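Local coordinates for increased sodium tolerance protein 1 (Saccharomyces cerevisiae, PDB 3GGY) that regulates recruitment of the ATPase VPS4 to the ESCRT-III complex in a late step of cargo sorting at the multivesicular body, at residues E28-I33 / I65-L70; Q21-A26 / D120-L125; E71-Y76 / E153-K158. One frame throughout, in Å; residues are numbered along the deposited sequence.

Interaction 1. Residues E28-I33 / I65-L70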
loop_
_atom_site.group_PDB
_atom_site.type_symbol
_atom_site.label_atom_id
_atom_site.label_comp_id
_atom_site.label_asym_id
_atom_site.label_seq_id
_atom_site.Cartn_x
_atom_site.Cartn_y
_atom_site.Cartn_z
ATOM N N GLU A 28 4.114 -9.233 5.925
ATOM C CA GLU A 28 5.087 -10.117 6.558
ATOM C C GLU A 28 6.158 -10.524 5.557
ATOM O O GLU A 28 7.358 -10.352 5.804
ATOM C CB GLU A 28 4.369 -11.360 7.095
ATOM C CG GLU A 28 5.290 -12.503 7.495
ATOM C CD GLU A 28 4.529 -13.739 7.950
ATOM O OE1 GLU A 28 5.179 -14.778 8.195
ATOM O OE2 GLU A 28 3.285 -13.671 8.063
ATOM N N LYS A 29 5.714 -11.053 4.424
ATOM C CA LYS A 29 6.609 -11.502 3.369
ATOM C C LYS A 29 7.476 -10.383 2.819
ATOM O O LYS A 29 8.692 -10.521 2.708
ATOM C CB LYS A 29 5.798 -12.112 2.227
ATOM C CG LYS A 29 6.640 -12.611 1.060
ATOM C CD LYS A 29 5.771 -13.269 0.001
ATOM C CE LYS A 29 6.618 -13.854 -1.119
ATOM N NZ LYS A 29 5.777 -14.499 -2.166
ATOM N N GLN A 30 6.847 -9.265 2.475
ATOM C CA GLN A 30 7.592 -8.152 1.916
ATOM C C GLN A 30 8.569 -7.500 2.891
ATOM O O GLN A 30 9.601 -6.973 2.474
ATOM C CB GLN A 30 6.616 -7.127 1.336
ATOM C CG GLN A 30 5.961 -7.640 0.052
ATOM C CD GLN A 30 4.916 -6.697 -0.497
ATOM O OE1 GLN A 30 5.075 -5.478 -0.443
ATOM N NE2 GLN A 30 3.846 -7.261 -1.051
ATOM N N GLN A 31 8.248 -7.529 4.181
ATOM C CA GLN A 31 9.135 -6.950 5.182
ATOM C C GLN A 31 10.378 -7.823 5.285
ATOM O O GLN A 31 11.498 -7.319 5.351
ATOM C CB GLN A 31 8.433 -6.866 6.538
ATOM C CG GLN A 31 7.333 -5.816 6.589
ATOM C CD GLN A 31 6.616 -5.776 7.925
ATOM O OE1 GLN A 31 6.054 -6.776 8.374
ATOM N NE2 GLN A 31 6.630 -4.611 8.567
ATOM N N ALA A 32 10.177 -9.135 5.283
ATOM C CA ALA A 32 11.296 -10.068 5.364
ATOM C C ALA A 32 12.203 -9.903 4.147
ATOM O O ALA A 32 13.431 -9.923 4.266
ATOM C CB ALA A 32 10.777 -11.498 5.447
ATOM N N ILE A 33 11.596 -9.729 2.977
ATOM C CA ILE A 33 12.348 -9.555 1.737
ATOM C C ILE A 33 13.117 -8.232 1.756
ATOM O O ILE A 33 14.257 -8.157 1.290
ATOM C CB ILE A 33 11.397 -9.609 0.518
ATOM C CG1 ILE A 33 10.818 -11.022 0.397
ATOM C CG2 ILE A 33 12.127 -9.210 -0.755
ATOM C CD1 ILE A 33 9.793 -11.183 -0.708
ATOM N N ILE A 65 7.929 1.908 0.825
ATOM C CA ILE A 65 6.735 2.733 0.663
ATOM C C ILE A 65 5.526 1.827 0.399
ATOM O O ILE A 65 4.429 2.063 0.913
ATOM C CB ILE A 65 6.912 3.734 -0.509
ATOM C CG1 ILE A 65 7.950 4.793 -0.130
ATOM C CG2 ILE A 65 5.575 4.410 -0.834
ATOM C CD1 ILE A 65 8.381 5.667 -1.282
ATOM N N HIS A 66 5.735 0.780 -0.391
ATOM C CA HIS A 66 4.657 -0.146 -0.707
ATOM C C HIS A 66 4.207 -0.886 0.548
ATOM O O HIS A 66 3.026 -1.151 0.728
ATOM C CB HIS A 66 5.105 -1.150 -1.765
ATOM C CG HIS A 66 3.984 -1.972 -2.320
ATOM N ND1 HIS A 66 3.032 -1.450 -3.170
ATOM C CD2 HIS A 66 3.656 -3.272 -2.135
ATOM C CE1 HIS A 66 2.165 -2.398 -3.489
ATOM N NE2 HIS A 66 2.522 -3.513 -2.874
ATOM N N ILE A 67 5.151 -1.225 1.422
ATOM C CA ILE A 67 4.780 -1.906 2.657
ATOM C C ILE A 67 3.912 -0.969 3.500
ATOM O O ILE A 67 2.944 -1.402 4.115
ATOM C CB ILE A 67 6.033 -2.325 3.459
ATOM C CG1 ILE A 67 6.715 -3.503 2.758
ATOM C CG2 ILE A 67 5.639 -2.698 4.883
ATOM C CD1 ILE A 67 8.123 -3.776 3.250
ATOM N N GLU A 68 4.253 0.320 3.515
ATOM C CA GLU A 68 3.471 1.297 4.264
ATOM C C GLU A 68 2.055 1.348 3.683
ATOM O O GLU A 68 1.077 1.474 4.418
ATOM C CB GLU A 68 4.111 2.679 4.170
ATOM C CG GLU A 68 5.519 2.733 4.732
ATOM C CD GLU A 68 6.108 4.131 4.701
ATOM O OE1 GLU A 68 6.037 4.785 3.637
ATOM O OE2 GLU A 68 6.647 4.571 5.738
ATOM N N LEU A 69 1.949 1.263 2.359
ATOM C CA LEU A 69 0.634 1.283 1.717
ATOM C C LEU A 69 -0.180 0.104 2.225
ATOM O O LEU A 69 -1.337 0.258 2.609
ATOM C CB LEU A 69 0.768 1.192 0.187
ATOM C CG LEU A 69 -0.511 0.976 -0.640
ATOM C CD1 LEU A 69 -1.449 2.166 -0.487
ATOM C CD2 LEU A 69 -0.137 0.775 -2.120
ATOM N N LEU A 70 0.428 -1.078 2.229
ATOM C CA LEU A 70 -0.258 -2.281 2.698
ATOM C C LEU A 70 -0.737 -2.141 4.140
ATOM O O LEU A 70 -1.815 -2.617 4.481
ATOM C CB LEU A 70 0.659 -3.503 2.579
ATOM C CG LEU A 70 1.137 -3.857 1.169
ATOM C CD1 LEU A 70 1.984 -5.133 1.222
ATOM C CD2 LEU A 70 -0.058 -4.063 0.253
#

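Interaction 2. Residues Q21-A26 / D120-L125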
loop_
_atom_site.group_PDB
_atom_site.type_symbol
_atom_site.label_atom_id
_atom_site.label_comp_id
_atom_site.label_asym_id
_atom_site.label_seq_id
_atom_site.Cartn_x
_atom_site.Cartn_y
_atom_site.Cartn_z
ATOM N N GLN A 21 -6.405 -10.856 5.846
ATOM C CA GLN A 21 -5.439 -11.939 5.986
ATOM C C GLN A 21 -4.361 -11.869 4.904
ATOM O O GLN A 21 -3.176 -12.057 5.186
ATOM C CB GLN A 21 -6.149 -13.291 5.938
ATOM C CG GLN A 21 -7.040 -13.575 7.149
ATOM C CD GLN A 21 -6.291 -13.500 8.476
ATOM O OE1 GLN A 21 -6.143 -12.426 9.066
ATOM N NE2 GLN A 21 -5.809 -14.645 8.947
ATOM N N ARG A 22 -4.773 -11.586 3.671
ATOM C CA ARG A 22 -3.835 -11.484 2.559
ATOM C C ARG A 22 -2.913 -10.279 2.729
ATOM O O ARG A 22 -1.712 -10.374 2.497
ATOM C CB ARG A 22 -4.582 -11.377 1.227
ATOM C CG ARG A 22 -5.364 -12.627 0.851
ATOM C CD ARG A 22 -4.441 -13.829 0.718
ATOM N NE ARG A 22 -3.480 -13.668 -0.370
ATOM C CZ ARG A 22 -3.806 -13.656 -1.660
ATOM N NH1 ARG A 22 -5.072 -13.797 -2.029
ATOM N NH2 ARG A 22 -2.866 -13.501 -2.581
ATOM N N LEU A 23 -3.472 -9.141 3.126
ATOM C CA LEU A 23 -2.652 -7.948 3.324
ATOM C C LEU A 23 -1.617 -8.182 4.428
ATOM O O LEU A 23 -0.452 -7.800 4.293
ATOM C CB LEU A 23 -3.534 -6.745 3.678
ATOM C CG LEU A 23 -4.299 -6.158 2.488
ATOM C CD1 LEU A 23 -5.424 -5.243 2.963
ATOM C CD2 LEU A 23 -3.330 -5.405 1.606
ATOM N N ARG A 24 -2.037 -8.810 5.520
ATOM C CA ARG A 24 -1.118 -9.081 6.625
ATOM C C ARG A 24 0.009 -9.995 6.170
ATOM O O ARG A 24 1.176 -9.774 6.499
ATOM C CB ARG A 24 -1.863 -9.734 7.799
ATOM C CG ARG A 24 -2.767 -8.789 8.581
ATOM C CD ARG A 24 -3.491 -9.526 9.707
ATOM N NE ARG A 24 -4.354 -8.637 10.482
ATOM C CZ ARG A 24 -5.178 -9.043 11.445
ATOM N NH1 ARG A 24 -5.255 -10.331 11.757
ATOM N NH2 ARG A 24 -5.927 -8.163 12.097
ATOM N N TYR A 25 -0.348 -11.018 5.402
ATOM C CA TYR A 25 0.626 -11.980 4.905
ATOM C C TYR A 25 1.603 -11.331 3.929
ATOM O O TYR A 25 2.801 -11.619 3.952
ATOM C CB TYR A 25 -0.089 -13.148 4.224
ATOM C CG TYR A 25 0.815 -14.322 3.931
ATOM C CD1 TYR A 25 1.455 -15.005 4.965
ATOM C CD2 TYR A 25 1.030 -14.753 2.624
ATOM C CE1 TYR A 25 2.287 -16.094 4.704
ATOM C CE2 TYR A 25 1.863 -15.840 2.350
ATOM C CZ TYR A 25 2.486 -16.504 3.396
ATOM O OH TYR A 25 3.307 -17.575 3.136
ATOM N N ALA A 26 1.085 -10.452 3.075
ATOM C CA ALA A 26 1.917 -9.760 2.099
ATOM C C ALA A 26 2.912 -8.855 2.822
ATOM O O ALA A 26 4.067 -8.741 2.409
ATOM C CB ALA A 26 1.044 -8.939 1.146
ATOM N N ASP A 120 -1.531 -5.960 -6.935
ATOM C CA ASP A 120 -1.981 -7.190 -7.573
ATOM C C ASP A 120 -1.680 -8.430 -6.735
ATOM O O ASP A 120 -2.204 -9.508 -7.021
ATOM C CB ASP A 120 -1.387 -7.334 -8.986
ATOM C CG ASP A 120 0.131 -7.304 -9.003
ATOM O OD1 ASP A 120 0.760 -7.917 -8.118
ATOM O OD2 ASP A 120 0.701 -6.678 -9.923
ATOM N N GLU A 121 -0.861 -8.278 -5.694
ATOM C CA GLU A 121 -0.536 -9.414 -4.837
ATOM C C GLU A 121 -1.725 -9.822 -3.970
ATOM O O GLU A 121 -1.706 -10.879 -3.341
ATOM C CB GLU A 121 0.680 -9.116 -3.947
ATOM C CG GLU A 121 0.481 -7.989 -2.960
ATOM C CD GLU A 121 1.081 -6.686 -3.439
ATOM O OE1 GLU A 121 0.891 -6.340 -4.625
ATOM O OE2 GLU A 121 1.739 -6.005 -2.623
ATOM N N VAL A 122 -2.756 -8.980 -3.928
ATOM C CA VAL A 122 -3.965 -9.281 -3.166
ATOM C C VAL A 122 -5.149 -9.196 -4.129
ATOM O O VAL A 122 -5.798 -8.158 -4.250
ATOM C CB VAL A 122 -4.167 -8.284 -2.003
ATOM C CG1 VAL A 122 -5.440 -8.620 -1.236
ATOM C CG2 VAL A 122 -2.969 -8.337 -1.069
ATOM N N LYS A 123 -5.420 -10.304 -4.814
ATOM C CA LYS A 123 -6.501 -10.363 -5.793
ATOM C C LYS A 123 -7.890 -10.042 -5.268
ATOM O O LYS A 123 -8.700 -9.461 -5.986
ATOM C CB LYS A 123 -6.541 -11.744 -6.456
ATOM C CG LYS A 123 -5.302 -12.081 -7.255
ATOM C CD LYS A 123 -5.448 -13.418 -7.964
ATOM C CE LYS A 123 -4.129 -13.844 -8.583
ATOM N NZ LYS A 123 -3.064 -13.969 -7.547
ATOM N N GLU A 124 -8.168 -10.428 -4.028
ATOM C CA GLU A 124 -9.478 -10.195 -3.428
ATOM C C GLU A 124 -9.941 -8.741 -3.428
ATOM O O GLU A 124 -11.137 -8.478 -3.344
ATOM C CB GLU A 124 -9.506 -10.726 -1.991
ATOM C CG GLU A 124 -9.395 -12.243 -1.860
ATOM C CD GLU A 124 -8.082 -12.794 -2.384
ATOM O OE1 GLU A 124 -7.025 -12.184 -2.114
ATOM O OE2 GLU A 124 -8.105 -13.849 -3.057
ATOM N N LEU A 125 -9.014 -7.792 -3.516
ATOM C CA LEU A 125 -9.420 -6.391 -3.521
ATOM C C LEU A 125 -10.369 -6.101 -4.681
ATOM O O LEU A 125 -11.255 -5.254 -4.565
ATOM C CB LEU A 125 -8.198 -5.467 -3.603
ATOM C CG LEU A 125 -7.278 -5.408 -2.378
ATOM C CD1 LEU A 125 -6.044 -4.592 -2.717
ATOM C CD2 LEU A 125 -8.019 -4.802 -1.184
HETATM O O HOH W 1 -1.108 -11.937 -0.468
#

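Interaction 3. Residues E71-Y76 / E153-K158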
loop_
_atom_site.group_PDB
_atom_site.type_symbol
_atom_site.label_atom_id
_atom_site.label_comp_id
_atom_site.label_asym_id
_atom_site.label_seq_id
_atom_site.Cartn_x
_atom_site.Cartn_y
_atom_site.Cartn_z
ATOM N N GLU A 71 0.061 -1.492 4.985
ATOM C CA GLU A 71 -0.322 -1.307 6.383
ATOM C C GLU A 71 -1.567 -0.433 6.480
ATOM O O GLU A 71 -2.480 -0.715 7.259
ATOM C CB GLU A 71 0.826 -0.664 7.164
ATOM C CG GLU A 71 2.116 -1.473 7.102
ATOM C CD GLU A 71 3.282 -0.795 7.800
ATOM O OE1 GLU A 71 3.379 0.449 7.726
ATOM O OE2 GLU A 71 4.110 -1.510 8.406
ATOM N N ILE A 72 -1.607 0.624 5.680
ATOM C CA ILE A 72 -2.749 1.524 5.686
ATOM C C ILE A 72 -3.994 0.814 5.141
ATOM O O ILE A 72 -5.092 0.938 5.692
ATOM C CB ILE A 72 -2.456 2.782 4.839
ATOM C CG1 ILE A 72 -1.246 3.520 5.414
ATOM C CG2 ILE A 72 -3.688 3.682 4.801
ATOM C CD1 ILE A 72 -0.667 4.581 4.495
ATOM N N LEU A 73 -3.830 0.056 4.063
ATOM C CA LEU A 73 -4.971 -0.641 3.485
ATOM C C LEU A 73 -5.544 -1.662 4.466
ATOM O O LEU A 73 -6.759 -1.878 4.511
ATOM C CB LEU A 73 -4.571 -1.324 2.171
ATOM C CG LEU A 73 -4.126 -0.381 1.047
ATOM C CD1 LEU A 73 -3.770 -1.219 -0.184
ATOM C CD2 LEU A 73 -5.237 0.627 0.718
ATOM N N GLU A 74 -4.672 -2.282 5.258
ATOM C CA GLU A 74 -5.109 -3.264 6.243
ATOM C C GLU A 74 -6.028 -2.566 7.236
ATOM O O GLU A 74 -7.078 -3.091 7.595
ATOM C CB GLU A 74 -3.915 -3.853 7.000
ATOM C CG GLU A 74 -4.309 -4.944 7.995
ATOM C CD GLU A 74 -3.245 -5.211 9.050
ATOM O OE1 GLU A 74 -2.043 -5.054 8.747
ATOM O OE2 GLU A 74 -3.616 -5.592 10.182
ATOM N N LEU A 75 -5.618 -1.380 7.683
ATOM C CA LEU A 75 -6.415 -0.611 8.627
ATOM C C LEU A 75 -7.754 -0.224 8.022
ATOM O O LEU A 75 -8.773 -0.270 8.703
ATOM C CB LEU A 75 -5.663 0.643 9.083
ATOM C CG LEU A 75 -4.477 0.418 10.020
ATOM C CD1 LEU A 75 -4.043 1.764 10.578
ATOM C CD2 LEU A 75 -4.870 -0.522 11.159
ATOM N N TYR A 76 -7.762 0.154 6.742
ATOM C CA TYR A 76 -9.020 0.518 6.098
ATOM C C TYR A 76 -9.954 -0.685 6.046
ATOM O O TYR A 76 -11.166 -0.551 6.214
ATOM C CB TYR A 76 -8.789 1.038 4.670
ATOM C CG TYR A 76 -8.298 2.471 4.576
ATOM C CD1 TYR A 76 -8.801 3.466 5.416
ATOM C CD2 TYR A 76 -7.371 2.844 3.599
ATOM C CE1 TYR A 76 -8.395 4.792 5.289
ATOM C CE2 TYR A 76 -6.963 4.165 3.459
ATOM C CZ TYR A 76 -7.477 5.135 4.306
ATOM O OH TYR A 76 -7.075 6.442 4.161
ATOM N N GLU A 153 -4.624 11.839 -0.494
ATOM C CA GLU A 153 -3.365 12.151 -1.141
ATOM C C GLU A 153 -2.288 11.139 -0.740
ATOM O O GLU A 153 -1.474 10.739 -1.567
ATOM C CB GLU A 153 -2.921 13.564 -0.760
ATOM C CG GLU A 153 -1.805 14.107 -1.625
ATOM C CD GLU A 153 -2.214 14.216 -3.078
ATOM O OE1 GLU A 153 -3.260 14.839 -3.352
ATOM O OE2 GLU A 153 -1.491 13.680 -3.946
ATOM N N LYS A 154 -2.300 10.717 0.522
ATOM C CA LYS A 154 -1.312 9.758 1.022
ATOM C C LYS A 154 -1.358 8.454 0.226
ATOM O O LYS A 154 -0.319 7.881 -0.108
ATOM C CB LYS A 154 -1.537 9.470 2.514
ATOM C CG LYS A 154 -2.839 8.756 2.848
ATOM C CD LYS A 154 -2.877 8.366 4.324
ATOM C CE LYS A 154 -4.139 7.584 4.678
ATOM N NZ LYS A 154 -4.161 7.225 6.133
ATOM N N ILE A 155 -2.566 7.993 -0.082
ATOM C CA ILE A 155 -2.739 6.762 -0.850
ATOM C C ILE A 155 -2.263 6.957 -2.296
ATOM O O ILE A 155 -1.592 6.101 -2.864
ATOM C CB ILE A 155 -4.222 6.317 -0.851
ATOM C CG1 ILE A 155 -4.639 5.876 0.557
ATOM C CG2 ILE A 155 -4.435 5.196 -1.861
ATOM C CD1 ILE A 155 -3.928 4.622 1.063
ATOM N N ILE A 156 -2.605 8.090 -2.892
ATOM C CA ILE A 156 -2.181 8.339 -4.263
ATOM C C ILE A 156 -0.649 8.368 -4.354
ATOM O O ILE A 156 -0.063 7.852 -5.302
ATOM C CB ILE A 156 -2.755 9.671 -4.774
ATOM C CG1 ILE A 156 -4.280 9.566 -4.862
ATOM C CG2 ILE A 156 -2.156 10.011 -6.134
ATOM C CD1 ILE A 156 -4.975 10.866 -5.181
ATOM N N LYS A 157 -0.012 8.946 -3.343
ATOM C CA LYS A 157 1.441 9.061 -3.305
ATOM C C LYS A 157 2.161 7.742 -3.063
ATOM O O LYS A 157 3.241 7.513 -3.598
ATOM C CB LYS A 157 1.854 10.067 -2.227
ATOM C CG LYS A 157 1.321 11.475 -2.461
ATOM C CD LYS A 157 1.834 12.059 -3.771
ATOM C CE LYS A 157 3.352 12.184 -3.775
ATOM N NZ LYS A 157 3.860 12.728 -5.066
ATOM N N LYS A 158 1.570 6.876 -2.253
ATOM C CA LYS A 158 2.203 5.599 -1.979
ATOM C C LYS A 158 1.983 4.623 -3.127
ATOM O O LYS A 158 2.743 3.674 -3.286
ATOM C CB LYS A 158 1.685 5.024 -0.662
ATOM C CG LYS A 158 1.997 5.924 0.528
ATOM C CD LYS A 158 1.851 5.196 1.850
ATOM C CE LYS A 158 2.219 6.109 3.008
ATOM N NZ LYS A 158 3.608 6.638 2.887
#

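Interaction 1. Residues E28-I33 / I65-L70
Q30 and H66 are brought together by their first torsions: chi1 of Q30 (-72°) puts CG beside the backbone N, from where the extended chain takes the amide across to H66, whose CG, anti to its own backbone N, sets the imidazole to meet it. There OE1 of Q30 lies in the plane of the imidazole, at its edge, 3.1 Å from CD2 of H66, and amide and ring planes are only 16° apart. No hydrogen bond joins the two side chains directly; NE2 of Q30 and NE2 of H66 both bond to the carboxylate of E121, which would keep amide and ring at this small tilt. L70 crosses the amide at about a right angle, its CD1 3.5 Å from OE1 of Q30. I67 packs against Q30 with both its CG1 and its CD1: CG1 lies 3.9 Å from CB of Q30, and CD1 reaches the backbone, 3.6 Å from O of Q30. On the more exposed flank CG of Q31 rests 3.9 Å from CG2 of I67. An alanine at Q30 would probably leave CD1 of L70 and the CD2 edge of H66 without the amide packed against them, and E121 with one donor fewer. Segments 28-33 and 65-70 run antiparallel at 159°, on helices 8-46 and 50-82, which form the long hairpin of the ESCRT-III-like fold; L70 also packs on L23 and A26 of helix 8-46, while L69 turns to helix 153-159.

Interaction 2. Residues Q21-A26 / D120-L125
R22 lays its CB against V122, 3.8 Å from CG1, where the long first helix of this N-terminal, ESCRT-III-like helical domain meets the loop between helices 105-115 and 125-135. The arginine chain then bends at chi2 and chi3 (-60° and -64°), which folds it round to the type I beta turn from V122 to L125. NH1 of R22 forms a salt bridge with OE1 of E124, a short 2.5 Å, the guanidinium and carboxylate planes standing 59° apart. E124 is bent at chi2 and its side chain also touches M18 and C19, so the acid lies against the helix that carries its partner. Deeper in, CD2 of L23 packs at 4.0 Å on CG2 of V122, the two side chains crossing at about a right angle, and L23 continues onto L70 and C77 of helix 50-82. CB of A26 approaches CG of E121, whose carboxylate is turned to H66 and Q30. A water ties the backbone of E121 to R22: this water accepts from NE of R22 (2.9 Å) and donates to O of E121 (3.1 Å).

Interaction 3. Residues E71-Y76 / E153-K158
The Y76 ring meets I155 at its edge: CD1 of I155 lies in the ring plane, 3.9 Å from CE2 of Y76, as the two side chains run alongside each other, pointing opposite ways. K154 reaches the same tyrosine tip to tip, its CE 3.2 Å from OH of Y76. CG of K154 sits between its backbone N and carbonyl carbon (chi1 66°), and the chain runs extended from there. The phenol OH is hydrogen-bonded to E107 of helix 105-115. I72 divides its two branches between the partners: CG2 rests 3.9 Å from CD1 of I155 and also touches NZ of K154, whereas CD1 of I72 meets the aliphatic part of K158, 3.6 Å from CE. K158 bends at chi4 and ends in a salt bridge to E68, so its methylenes pack on isoleucine while its charge is paired. L73 adds a looser contact, its CD2 4.2 Å from CD1 of I155. This apolar cluster of I72, L73, Y76 and I155 packs the short helix 153-159 onto the second helix of the ESCRT-III-like hairpin, segments 71-76 and 153-158 crossing at 138°; helix 105-115 borders the contact through A108 and S111 beside Y76, and L73 continues to L23 of helix 8-46.

Overall arrangement
Helix 50-82 links interaction 1 to interaction 3, and helix 8-46 links interaction 1 to interaction 2; the centres lie about 11 Å (1 and 2), 12 Å (1 and 3) and 14 Å (2 and 3) apart. E121 of interaction 2 joins the first pair: its OE2 is 2.6 Å from NE2 of H66 and 2.9 Å from NE2 of Q30, probable hydrogen bonds both. Interaction 3 is tied to interaction 1 by a salt bridge, E68 OE1 to K158 NZ at 3.1 Å, and to interaction 2 by another, R24 NE to E74 OE2, also 3.1 Å. The hairpin thus receives a loop and a short helix from later in the chain.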